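Local coordinates for protein mandelate racemase / muconate lactonizing enzyme (Burkholderia pseudomallei, PDB 2POD) that is of unknown function but belongs to the enolase superfamily, holds a sodium ion in its barrel domain and may act as a lyase, at residues 8-13 with 42-47; 14-19 with 390-395; 120-125 with 345-350; 292-297 with 317-322. One frame throughout, in Å; residues are numbered along the deposited sequence.

Interaction 1. Residues 8-13 with 42-47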
loop_
_atom_site.group_PDB
_atom_site.type_symbol
_atom_site.label_atom_id
_atom_site.label_comp_id
_atom_site.label_asym_id
_atom_site.label_seq_id
_atom_site.Cartn_x
_atom_site.Cartn_y
_atom_site.Cartn_z
ATOM N N ILE B 8 39.515 31.881 3.804
ATOM C CA ILE B 8 38.374 31.752 2.897
ATOM C C ILE B 8 37.910 33.135 2.429
ATOM O O ILE B 8 37.672 34.022 3.243
ATOM C CB ILE B 8 37.204 30.915 3.542
ATOM C CG1 ILE B 8 37.581 29.425 3.588
ATOM C CG2 ILE B 8 35.898 31.088 2.766
ATOM C CD1 ILE B 8 36.833 28.607 4.612
ATOM N N GLU B 9 37.797 33.310 1.115
ATOM C CA GLU B 9 37.458 34.603 0.523
ATOM C C GLU B 9 36.155 34.495 -0.245
ATOM O O GLU B 9 36.010 33.605 -1.071
ATOM C CB GLU B 9 38.548 35.029 -0.464
ATOM C CG GLU B 9 39.710 35.768 0.140
ATOM C CD GLU B 9 40.535 36.496 -0.910
ATOM O OE1 GLU B 9 40.464 37.743 -0.958
ATOM O OE2 GLU B 9 41.248 35.820 -1.689
ATOM N N THR B 10 35.222 35.413 -0.007
ATOM C CA THR B 10 34.053 35.537 -0.882
ATOM C C THR B 10 34.130 36.761 -1.787
ATOM O O THR B 10 34.609 37.821 -1.382
ATOM C CB THR B 10 32.728 35.556 -0.100
ATOM O OG1 THR B 10 32.748 36.631 0.847
ATOM C CG2 THR B 10 32.512 34.228 0.628
ATOM N N LEU B 11 33.664 36.596 -3.021
ATOM C CA LEU B 11 33.715 37.650 -4.015
ATOM C C LEU B 11 32.311 37.875 -4.553
ATOM O O LEU B 11 31.703 36.957 -5.115
ATOM C CB LEU B 11 34.640 37.254 -5.178
ATOM C CG LEU B 11 36.089 36.744 -5.087
ATOM C CD1 LEU B 11 36.782 37.126 -6.378
ATOM C CD2 LEU B 11 36.897 37.266 -3.906
ATOM N N ARG B 12 31.801 39.093 -4.387
ATOM C CA ARG B 12 30.493 39.466 -4.920
ATOM C C ARG B 12 30.589 40.570 -5.978
ATOM O O ARG B 12 30.706 41.750 -5.639
ATOM C CB ARG B 12 29.564 39.920 -3.795
ATOM C CG ARG B 12 29.031 38.809 -2.910
ATOM C CD ARG B 12 27.815 39.270 -2.105
ATOM N NE ARG B 12 28.171 40.227 -1.058
ATOM C CZ ARG B 12 27.951 41.539 -1.124
ATOM N NH1 ARG B 12 28.317 42.322 -0.120
ATOM N NH2 ARG B 12 27.367 42.070 -2.189
ATOM N N PRO B 13 30.525 40.196 -7.266
ATOM C CA PRO B 13 30.574 41.230 -8.302
ATOM C C PRO B 13 29.222 41.910 -8.485
ATOM O O PRO B 13 28.220 41.227 -8.694
ATOM C CB PRO B 13 30.972 40.455 -9.563
ATOM C CG PRO B 13 30.620 39.013 -9.290
ATOM C CD PRO B 13 30.388 38.834 -7.820
ATOM N N SER B 42 23.284 36.369 1.383
ATOM C CA SER B 42 22.878 35.484 2.469
ATOM C C SER B 42 23.773 34.253 2.561
ATOM O O SER B 42 24.135 33.825 3.663
ATOM C CB SER B 42 21.395 35.114 2.379
ATOM O OG SER B 42 21.092 34.411 1.188
ATOM N N ALA B 43 24.143 33.705 1.404
ATOM C CA ALA B 43 25.150 32.647 1.332
ATOM C C ALA B 43 26.530 33.098 1.824
ATOM O O ALA B 43 27.183 32.368 2.581
ATOM C CB ALA B 43 25.226 32.066 -0.077
ATOM N N GLU B 44 26.955 34.298 1.421
ATOM C CA GLU B 44 28.209 34.890 1.905
ATOM C C GLU B 44 28.195 35.089 3.421
ATOM O O GLU B 44 29.150 34.728 4.112
ATOM C CB GLU B 44 28.511 36.218 1.187
ATOM C CG GLU B 44 29.634 37.041 1.819
ATOM C CD GLU B 44 29.903 38.347 1.099
ATOM O OE1 GLU B 44 30.896 38.413 0.337
ATOM O OE2 GLU B 44 29.129 39.308 1.305
ATOM N N ALA B 45 27.100 35.644 3.930
ATOM C CA ALA B 45 26.979 35.915 5.355
ATOM C C ALA B 45 27.028 34.635 6.181
ATOM O O ALA B 45 27.632 34.621 7.253
ATOM C CB ALA B 45 25.719 36.702 5.649
ATOM N N TYR B 46 26.410 33.569 5.663
ATOM C CA TYR B 46 26.478 32.235 6.268
ATOM C C TYR B 46 27.911 31.684 6.321
ATOM O O TYR B 46 28.331 31.145 7.349
ATOM C CB TYR B 46 25.562 31.243 5.527
ATOM C CG TYR B 46 25.938 29.796 5.782
ATOM C CD1 TYR B 46 26.644 29.056 4.825
ATOM C CD2 TYR B 46 25.633 29.183 7.002
ATOM C CE1 TYR B 46 27.015 27.749 5.075
ATOM C CE2 TYR B 46 25.999 27.875 7.252
ATOM C CZ TYR B 46 26.683 27.163 6.288
ATOM O OH TYR B 46 27.048 25.867 6.546
ATOM N N ILE B 47 28.633 31.786 5.205
ATOM C CA ILE B 47 30.017 31.304 5.133
ATOM C C ILE B 47 30.896 31.919 6.222
ATOM O O ILE B 47 31.563 31.194 6.957
ATOM C CB ILE B 47 30.627 31.493 3.738
ATOM C CG1 ILE B 47 30.019 30.479 2.763
ATOM C CG2 ILE B 47 32.169 31.353 3.775
ATOM C CD1 ILE B 47 30.380 30.731 1.299
#
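In the N-terminal alpha+beta domain of the enolase superfamily, Thr10 and Arg12 on strand 5-13 share one carboxylate, that of Glu44 on helix 40-55, which packs on one face of the sheet. The strand and helix segments run nearly antiparallel (166°), with their axes 9.6 Å apart. Glu44 has CG anti to its backbone N (chi1 168°), and beyond it the chain is extended and carries the carboxylate to the strand. Thr10 OG1 donates to Glu44 OE1 over 2.6 Å, meeting it on the anti side and somewhat out of the carboxylate plane. Two residues along, Arg12 NE completes a nearly straight salt bridge to Glu44 OE2 at 2.7 Å. The acceptor lies in the guanidinium plane, but the donor stands above the carboxylate plane; the two flat groups are turned 77° apart. Each oxygen thus has its own donor, which limits rotation of this buried acid, and the arginine probably offsets its charge. Toward the start of the strand segment, the contact becomes apolar: Ile8 CG2 meets Ile47 CG2 at 3.9 Å, and Thr10 CG2 lies 4.2 Å from Ile47 CD1. His48 adds a second hydrogen bond at Thr10 OG1. Ile47 also reaches Leu89 of helix 81-101 and Val22 of strand 19-26, while Ser42, Ala45 and Tyr46 pack against a second subunit; strand 5-13 itself is hydrogen-bonded between strands 19-26 and 394-400.

Interaction 2. Residues 14-19 with 390-395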
loop_
_atom_site.group_PDB
_atom_site.type_symbol
_atom_site.label_atom_id
_atom_site.label_comp_id
_atom_site.label_asym_id
_atom_site.label_seq_id
_atom_site.Cartn_x
_atom_site.Cartn_y
_atom_site.Cartn_z
ATOM N N GLU B 14 29.180 43.239 -8.399
ATOM C CA GLU B 14 27.892 43.941 -8.494
ATOM C C GLU B 14 27.273 44.018 -9.887
ATOM O O GLU B 14 26.084 44.317 -10.024
ATOM C CB GLU B 14 27.888 45.305 -7.796
ATOM C CG GLU B 14 29.166 46.102 -7.878
ATOM C CD GLU B 14 29.009 47.489 -7.281
ATOM O OE1 GLU B 14 28.871 47.602 -6.040
ATOM O OE2 GLU B 14 29.015 48.465 -8.061
ATOM N N GLU B 15 28.065 43.719 -10.911
ATOM C CA GLU B 15 27.544 43.547 -12.267
ATOM C C GLU B 15 26.728 42.267 -12.431
ATOM O O GLU B 15 25.802 42.218 -13.248
ATOM C CB GLU B 15 28.662 43.599 -13.316
ATOM C CG GLU B 15 30.044 43.214 -12.804
ATOM C CD GLU B 15 30.871 44.410 -12.334
ATOM O OE1 GLU B 15 31.207 44.459 -11.131
ATOM O OE2 GLU B 15 31.185 45.293 -13.164
ATOM N N PHE B 16 27.083 41.235 -11.662
ATOM C CA PHE B 16 26.283 40.007 -11.572
ATOM C C PHE B 16 25.906 39.722 -10.117
ATOM O O PHE B 16 26.545 38.898 -9.457
ATOM C CB PHE B 16 27.033 38.818 -12.188
ATOM C CG PHE B 16 27.767 39.153 -13.457
ATOM C CD1 PHE B 16 27.082 39.255 -14.665
ATOM C CD2 PHE B 16 29.145 39.374 -13.444
ATOM C CE1 PHE B 16 27.755 39.577 -15.848
ATOM C CE2 PHE B 16 29.831 39.692 -14.622
ATOM C CZ PHE B 16 29.134 39.792 -15.825
ATOM N N PRO B 17 24.879 40.427 -9.600
ATOM C CA PRO B 17 24.622 40.432 -8.155
ATOM C C PRO B 17 24.051 39.122 -7.581
ATOM O O PRO B 17 24.045 38.944 -6.363
ATOM C CB PRO B 17 23.640 41.597 -7.973
ATOM C CG PRO B 17 22.944 41.721 -9.287
ATOM C CD PRO B 17 23.917 41.270 -10.341
ATOM N N ASN B 18 23.598 38.212 -8.439
ATOM C CA ASN B 18 23.208 36.872 -7.983
ATOM C C ASN B 18 24.391 35.929 -7.749
ATOM O O ASN B 18 24.253 34.901 -7.080
ATOM C CB ASN B 18 22.217 36.231 -8.953
ATOM C CG ASN B 18 20.838 36.843 -8.874
ATOM O OD1 ASN B 18 20.186 37.046 -9.898
ATOM N ND2 ASN B 18 20.373 37.121 -7.658
ATOM N N LEU B 19 25.548 36.295 -8.295
ATOM C CA LEU B 19 26.704 35.414 -8.369
ATOM C C LEU B 19 27.573 35.522 -7.127
ATOM O O LEU B 19 27.820 36.616 -6.618
ATOM C CB LEU B 19 27.521 35.739 -9.619
ATOM C CG LEU B 19 28.722 34.911 -10.078
ATOM C CD1 LEU B 19 28.332 33.494 -10.463
ATOM C CD2 LEU B 19 29.317 35.622 -11.270
ATOM N N GLU B 390 39.864 44.305 -10.958
ATOM C CA GLU B 390 40.076 45.531 -11.731
ATOM C C GLU B 390 39.039 45.709 -12.839
ATOM O O GLU B 390 38.506 46.805 -13.016
ATOM C CB GLU B 390 41.494 45.566 -12.316
ATOM C CG GLU B 390 42.565 46.081 -11.354
ATOM C CD GLU B 390 42.835 45.132 -10.192
ATOM O OE1 GLU B 390 43.383 44.032 -10.426
ATOM O OE2 GLU B 390 42.490 45.487 -9.044
ATOM N N ARG B 391 38.756 44.632 -13.573
ATOM C CA ARG B 391 37.715 44.632 -14.611
ATOM C C ARG B 391 36.312 44.768 -14.015
ATOM O O ARG B 391 35.426 45.386 -14.613
ATOM C CB ARG B 391 37.784 43.357 -15.460
ATOM C CG ARG B 391 39.184 42.859 -15.762
ATOM C CD ARG B 391 39.219 41.342 -15.831
ATOM N NE ARG B 391 38.961 40.850 -17.182
ATOM C CZ ARG B 391 39.903 40.459 -18.038
ATOM N NH1 ARG B 391 39.560 40.029 -19.244
ATOM N NH2 ARG B 391 41.184 40.493 -17.696
ATOM N N LEU B 392 36.125 44.186 -12.833
ATOM C CA LEU B 392 34.817 44.107 -12.193
ATOM C C LEU B 392 34.863 44.782 -10.832
ATOM O O LEU B 392 35.865 44.692 -10.119
ATOM C CB LEU B 392 34.409 42.640 -12.024
ATOM C CG LEU B 392 33.506 41.949 -13.050
ATOM C CD1 LEU B 392 34.065 41.949 -14.476
ATOM C CD2 LEU B 392 33.213 40.535 -12.592
ATOM N N THR B 393 33.778 45.462 -10.474
ATOM C CA THR B 393 33.599 45.968 -9.115
ATOM C C THR B 393 33.166 44.837 -8.183
ATOM O O THR B 393 32.031 44.371 -8.246
ATOM C CB THR B 393 32.554 47.096 -9.064
ATOM O OG1 THR B 393 32.621 47.876 -10.263
ATOM C CG2 THR B 393 32.774 47.980 -7.842
ATOM N N ILE B 394 34.081 44.394 -7.325
ATOM C CA ILE B 394 33.883 43.176 -6.553
ATOM C C ILE B 394 33.953 43.472 -5.051
ATOM O O ILE B 394 34.988 43.909 -4.530
ATOM C CB ILE B 394 34.892 42.063 -6.968
ATOM C CG1 ILE B 394 34.560 41.538 -8.367
ATOM C CG2 ILE B 394 34.874 40.901 -5.973
ATOM C CD1 ILE B 394 35.652 40.686 -8.998
ATOM N N ALA B 395 32.841 43.241 -4.362
ATOM C CA ALA B 395 32.824 43.334 -2.910
ATOM C C ALA B 395 33.435 42.072 -2.303
ATOM O O ALA B 395 32.884 40.975 -2.433
ATOM C CB ALA B 395 31.405 43.557 -2.407
#
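Glu14 and Thr393 meet through their backbones where strand 5-13 ends and strand 394-400 begins, and the paired strands give way to loops. Glu14 N donates to Thr393 O over 3.1 Å. Beside this bond the inner part of the contact is packed on carbon: Leu392 CD2 sits at the edge of the Phe16 ring, near its plane, 4.0 Å from Phe16 CE2. The side chain of Glu15 bends at CG (chi2 -93°) and crosses Leu392 at a slant, with Glu15 CD 3.7 Å from Leu392 CG. At its tip Glu15 OE1 takes a weak hydrogen bond from Thr393 N at 2.8 Å, bent to 120° at the hydrogen. The same oxygen is 3.0 Å from Thr393 O, another acceptor, an approach that would be expected to offset part of that bond's gain. The solvent side is looser: Glu14 CG passes Thr393 CB at 3.7 Å, and Glu14 OE2 ends 3.8 Å from Thr393 CG2, both residues being exposed. A type I turn from Phe16 to Leu19 leads into strand 19-26. The Glu14-Thr393 bond carries the antiparallel pairing of strands 5-13 and 394-400 two residues beyond the Arg12-Ala395 bond, and Phe16 stacks on Trp356 of helix 350-356, with Leu360 touching both Phe16 and Leu392.

Interaction 3. Residues 120-125 with 345-350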
loop_
_atom_site.group_PDB
_atom_site.type_symbol
_atom_site.label_atom_id
_atom_site.label_comp_id
_atom_site.label_asym_id
_atom_site.label_seq_id
_atom_site.Cartn_x
_atom_site.Cartn_y
_atom_site.Cartn_z
ATOM N N TYR B 120 22.508 20.778 -24.372
ATOM C CA TYR B 120 21.267 21.383 -24.835
ATOM C C TYR B 120 21.245 22.844 -24.438
ATOM O O TYR B 120 21.835 23.224 -23.423
ATOM C CB TYR B 120 20.028 20.641 -24.297
ATOM C CG TYR B 120 19.655 20.880 -22.846
ATOM C CD1 TYR B 120 18.704 21.845 -22.492
ATOM C CD2 TYR B 120 20.230 20.120 -21.825
ATOM C CE1 TYR B 120 18.358 22.064 -21.156
ATOM C CE2 TYR B 120 19.880 20.323 -20.485
ATOM C CZ TYR B 120 18.950 21.299 -20.160
ATOM O OH TYR B 120 18.597 21.500 -18.844
ATOM N N ASN B 121 20.566 23.662 -25.238
ATOM C CA ASN B 121 20.582 25.105 -25.026
ATOM C C ASN B 121 19.357 25.606 -24.299
ATOM O O ASN B 121 18.236 25.515 -24.798
ATOM C CB ASN B 121 20.791 25.876 -26.332
ATOM C CG ASN B 121 21.292 27.290 -26.093
ATOM O OD1 ASN B 121 22.455 27.499 -25.744
ATOM N ND2 ASN B 121 20.410 28.269 -26.260
ATOM N N THR B 122 19.578 26.130 -23.102
ATOM C CA THR B 122 18.540 26.846 -22.386
ATOM C C THR B 122 18.423 28.247 -22.993
ATOM O O THR B 122 19.331 29.075 -22.860
ATOM C CB THR B 122 18.845 26.863 -20.873
ATOM O OG1 THR B 122 18.767 25.525 -20.376
ATOM C CG2 THR B 122 17.868 27.734 -20.095
ATOM N N CYS B 123 17.303 28.489 -23.670
ATOM C CA CYS B 123 17.092 29.694 -24.468
ATOM C C CYS B 123 16.788 30.925 -23.608
ATOM O O CYS B 123 15.701 31.501 -23.690
ATOM C CB CYS B 123 15.974 29.464 -25.492
ATOM S SG CYS B 123 16.265 28.079 -26.624
ATOM N N ALA B 124 17.754 31.303 -22.772
ATOM C CA ALA B 124 17.731 32.563 -22.031
ATOM C C ALA B 124 18.412 33.665 -22.835
ATOM O O ALA B 124 19.296 33.391 -23.656
ATOM C CB ALA B 124 18.421 32.392 -20.687
ATOM N N GLY B 125 17.999 34.907 -22.593
ATOM C CA GLY B 125 18.738 36.076 -23.066
ATOM C C GLY B 125 19.941 36.400 -22.192
ATOM O O GLY B 125 20.041 35.898 -21.066
ATOM N N VAL B 345 22.445 14.747 -20.535
ATOM C CA VAL B 345 22.834 15.974 -21.210
ATOM C C VAL B 345 23.462 16.895 -20.184
ATOM O O VAL B 345 23.273 16.716 -18.985
ATOM C CB VAL B 345 21.632 16.701 -21.875
ATOM C CG1 VAL B 345 21.414 16.198 -23.291
ATOM C CG2 VAL B 345 20.361 16.558 -21.042
ATOM N N GLN B 346 24.219 17.871 -20.666
ATOM C CA GLN B 346 24.673 18.973 -19.840
ATOM C C GLN B 346 24.071 20.271 -20.347
ATOM O O GLN B 346 24.352 20.687 -21.473
ATOM C CB GLN B 346 26.200 19.050 -19.862
ATOM C CG GLN B 346 26.769 20.231 -19.106
ATOM C CD GLN B 346 26.318 20.257 -17.671
ATOM O OE1 GLN B 346 25.659 21.197 -17.232
ATOM N NE2 GLN B 346 26.662 19.217 -16.928
ATOM N N GLU B 347 23.243 20.897 -19.513
ATOM C CA GLU B 347 22.742 22.259 -19.747
ATOM C C GLU B 347 23.876 23.244 -20.023
ATOM O O GLU B 347 24.871 23.269 -19.302
ATOM C CB GLU B 347 21.919 22.728 -18.542
ATOM C CG GLU B 347 21.255 24.095 -18.690
ATOM C CD GLU B 347 20.074 24.291 -17.745
ATOM O OE1 GLU B 347 19.698 23.329 -17.042
ATOM O OE2 GLU B 347 19.508 25.406 -17.715
ATOM N N SER B 348 23.719 24.025 -21.087
ATOM C CA SER B 348 24.539 25.209 -21.312
ATOM C C SER B 348 23.712 26.308 -21.974
ATOM O O SER B 348 22.672 26.036 -22.587
ATOM C CB SER B 348 25.753 24.859 -22.175
ATOM O OG SER B 348 25.374 24.614 -23.524
ATOM N N VAL B 349 24.173 27.550 -21.832
ATOM C CA VAL B 349 23.514 28.712 -22.434
ATOM C C VAL B 349 24.523 29.457 -23.314
ATOM O O VAL B 349 25.517 29.974 -22.811
ATOM C CB VAL B 349 22.955 29.669 -21.346
ATOM C CG1 VAL B 349 22.143 30.793 -21.974
ATOM C CG2 VAL B 349 22.091 28.913 -20.366
ATOM N N ARG B 350 24.267 29.501 -24.620
ATOM C CA ARG B 350 25.237 30.038 -25.580
ATOM C C ARG B 350 25.518 31.533 -25.426
ATOM O O ARG B 350 26.653 31.974 -25.611
ATOM C CB ARG B 350 24.887 29.656 -27.025
ATOM C CG ARG B 350 23.531 30.142 -27.506
ATOM C CD ARG B 350 23.253 29.705 -28.926
ATOM N NE ARG B 350 22.070 30.387 -29.445
ATOM C CZ ARG B 350 21.719 30.433 -30.727
ATOM N NH1 ARG B 350 22.453 29.827 -31.650
ATOM N NH2 ARG B 350 20.626 31.091 -31.083
HETATM O O HOH W 1 24.360 25.687 -25.764
#
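Glu347 reaches across to Tyr120 and Thr122 from the parallel strand beside them. Its CB packs 3.7 Å from Tyr120 CZ. With CG anti to the backbone N (chi1 -176°), the side chain next brings Glu347 CG to within 3.3 Å of Thr122 OG1. Glu347 CD comes between the two hydroxyls, 3.2 Å from Thr122 OG1 and 3.3 Å from Tyr120 OH. At the tip the carboxylate divides its oxygens: Thr122 OG1 donates to Glu347 OE2 over 2.8 Å from well above the carboxylate plane (59° out), whereas OE1 lies 2.8 Å from Tyr120 OH. The strands are paired by Ser348 N to Tyr120 O and Thr122 N to Ser348 O. Beyond them Asn121 OD1 accepts a hydrogen bond from Arg350 N at 2.9 Å, just where helix 350-356 starts, and another from a water that bridges to Ser348 OG. Arg350 turns its guanidinium to Asp152 and Asp166. Lys176 is hydrogen-bonded to Tyr120 OH and forms a long, weak ion pair with Glu347. With Glu347 about 5 Å from the sodium ion and touching His322, the threonine bond would help hold an acid near the metal, consistent with an active site at the C-terminal ends of the barrel strands.

Interaction 4. Residues 292-297 with 317-322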
loop_
_atom_site.group_PDB
_atom_site.type_symbol
_atom_site.label_atom_id
_atom_site.label_comp_id
_atom_site.label_asym_id
_atom_site.label_seq_id
_atom_site.Cartn_x
_atom_site.Cartn_y
_atom_site.Cartn_z
ATOM N N VAL B 292 16.419 12.775 -13.300
ATOM C CA VAL B 292 16.871 13.387 -12.062
ATOM C C VAL B 292 17.717 14.611 -12.386
ATOM O O VAL B 292 18.824 14.498 -12.903
ATOM C CB VAL B 292 17.608 12.368 -11.161
ATOM C CG1 VAL B 292 18.294 13.064 -9.990
ATOM C CG2 VAL B 292 16.607 11.332 -10.645
HETATM N N MSE B 293 17.165 15.786 -12.115
HETATM C CA MSE B 293 17.902 17.026 -12.302
HETATM C C MSE B 293 18.451 17.545 -11.001
HETATM O O MSE B 293 17.925 17.250 -9.934
HETATM C CB MSE B 293 17.051 18.093 -12.970
HETATM C CG MSE B 293 17.794 18.785 -14.093
HETATM SE SE MSE B 293 17.281 20.589 -14.536
HETATM C CE MSE B 293 16.091 20.941 -13.038
ATOM N N LEU B 294 19.496 18.353 -11.110
ATOM C CA LEU B 294 20.509 18.470 -10.082
ATOM C C LEU B 294 21.249 19.760 -10.374
ATOM O O LEU B 294 21.738 19.942 -11.477
ATOM C CB LEU B 294 21.487 17.291 -10.226
ATOM C CG LEU B 294 22.315 16.782 -9.051
ATOM C CD1 LEU B 294 21.520 16.889 -7.781
ATOM C CD2 LEU B 294 22.690 15.342 -9.297
ATOM N N ASP B 295 21.333 20.654 -9.399
ATOM C CA ASP B 295 22.278 21.759 -9.482
ATOM C C ASP B 295 23.334 21.603 -8.402
ATOM O O ASP B 295 23.003 21.654 -7.226
ATOM C CB ASP B 295 21.548 23.100 -9.328
ATOM C CG ASP B 295 22.445 24.297 -9.601
ATOM O OD1 ASP B 295 23.414 24.512 -8.842
ATOM O OD2 ASP B 295 22.172 25.039 -10.569
ATOM N N ILE B 296 24.602 21.466 -8.793
ATOM C CA ILE B 296 25.679 21.245 -7.815
ATOM C C ILE B 296 25.949 22.393 -6.835
ATOM O O ILE B 296 26.494 22.173 -5.758
ATOM C CB ILE B 296 26.999 20.640 -8.422
ATOM C CG1 ILE B 296 28.036 21.709 -8.781
ATOM C CG2 ILE B 296 26.720 19.601 -9.516
ATOM C CD1 ILE B 296 27.826 22.397 -10.090
ATOM N N SER B 297 25.536 23.606 -7.187
ATOM C CA SER B 297 25.639 24.728 -6.265
ATOM C C SER B 297 24.435 24.901 -5.335
ATOM O O SER B 297 24.476 25.732 -4.424
ATOM C CB SER B 297 25.891 26.020 -7.023
ATOM O OG SER B 297 24.729 26.424 -7.727
ATOM N N LEU B 317 17.418 5.800 -13.896
ATOM C CA LEU B 317 17.151 7.175 -14.289
ATOM C C LEU B 317 18.432 7.901 -14.688
ATOM O O LEU B 317 19.481 7.682 -14.079
ATOM C CB LEU B 317 16.390 7.933 -13.190
ATOM C CG LEU B 317 15.053 7.344 -12.744
ATOM C CD1 LEU B 317 14.341 8.307 -11.831
ATOM C CD2 LEU B 317 14.157 6.940 -13.914
ATOM N N PRO B 318 18.354 8.746 -15.735
ATOM C CA PRO B 318 19.461 9.629 -16.060
ATOM C C PRO B 318 19.500 10.902 -15.240
ATOM O O PRO B 318 18.448 11.464 -14.912
ATOM C CB PRO B 318 19.246 9.948 -17.539
ATOM C CG PRO B 318 17.795 9.739 -17.792
ATOM C CD PRO B 318 17.236 8.884 -16.689
ATOM N N VAL B 319 20.716 11.342 -14.918
ATOM C CA VAL B 319 20.955 12.685 -14.388
ATOM C C VAL B 319 21.239 13.709 -15.496
ATOM O O VAL B 319 21.966 13.421 -16.454
ATOM C CB VAL B 319 22.059 12.676 -13.283
ATOM C CG1 VAL B 319 22.572 14.077 -12.965
ATOM C CG2 VAL B 319 21.506 12.052 -12.023
ATOM N N ALA B 320 20.627 14.884 -15.370
ATOM C CA ALA B 320 20.986 16.049 -16.168
ATOM C C ALA B 320 21.351 17.215 -15.247
ATOM O O ALA B 320 20.465 17.843 -14.666
ATOM C CB ALA B 320 19.830 16.437 -17.092
ATOM N N PRO B 321 22.659 17.499 -15.089
ATOM C CA PRO B 321 23.098 18.629 -14.263
ATOM C C PRO B 321 22.712 20.014 -14.800
ATOM O O PRO B 321 22.807 20.272 -16.005
ATOM C CB PRO B 321 24.613 18.460 -14.205
ATOM C CG PRO B 321 24.848 17.030 -14.603
ATOM C CD PRO B 321 23.803 16.746 -15.621
ATOM N N HIS B 322 22.276 20.872 -13.881
ATOM C CA HIS B 322 21.806 22.224 -14.155
ATOM C C HIS B 322 22.990 23.177 -14.255
ATOM O O HIS B 322 23.882 23.158 -13.400
ATOM C CB HIS B 322 20.901 22.682 -12.999
ATOM C CG HIS B 322 20.213 23.990 -13.234
ATOM N ND1 HIS B 322 20.260 25.031 -12.332
ATOM C CD2 HIS B 322 19.446 24.422 -14.261
ATOM C CE1 HIS B 322 19.551 26.046 -12.794
ATOM N NE2 HIS B 322 19.047 25.702 -13.964
HETATM O O HOH W 2 24.920 21.456 -11.576
#
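The His322 ring meets Asp295 at its edge: ND1 donates to Asp295 OD2 over 2.6 Å, with the oxygen tilted 17° from the ring plane. OD2 uses its anti lone pair, and the carboxylate is turned 57° against the ring. The selenium of Met293, a selenomethionine, approaches obliquely, its SE 5.2 Å from the ring centroid, and the Trp298 ring meets that of His322 with the planes about 45° apart. The other oxygen of Asp295, OD1, is gripped by both Ser297 N, in an Asx turn, and Ser297 OG. Both carboxylate oxygens therefore have donors, which should restrict the acid's rotation beside the histidine. The two parallel strands that carry them are tied by Val292 N to Pro318 O, Ala320 N to Val292 O, and His322 N to Leu294 O at 2.6 Å. On their apolar side Val319 CG2 lies 3.9 Å from Val292 CG1, and Val292 also touches helices 276-285 and 301-314. The His322 side chain lies about 3 Å from the sodium ion held by Glu220, Glu246 and Glu272. A His-carboxylate pair at the C-terminal ends of adjacent strands in a beta-alpha-beta unit of the barrel resembles the His-Asp pair of mandelate racemase.

Overall arrangement
From the N terminus, interaction 1 closes the first loop, folding helix 40-55 back on strand 5-13 after the two strands that come between them in the chain. Interaction 2 crosses it: residues 14-19 lie within that loop, yet their partner 390-395 is near the C terminus, so the chain's end returns to the N-terminal sheet, and the two contacts touch there. Inside this long loop, interaction 3 joins barrel strands 117-122 and 346-348, and interaction 4, nested in turn, joins 289-294 and 319-321. Both follow interaction 1 in series along the chain. Interactions 3 and 4 share the barrel sheet and touch where Glu347 meets His322; interaction 1 lies about 27 Å from interaction 3, centre to centre.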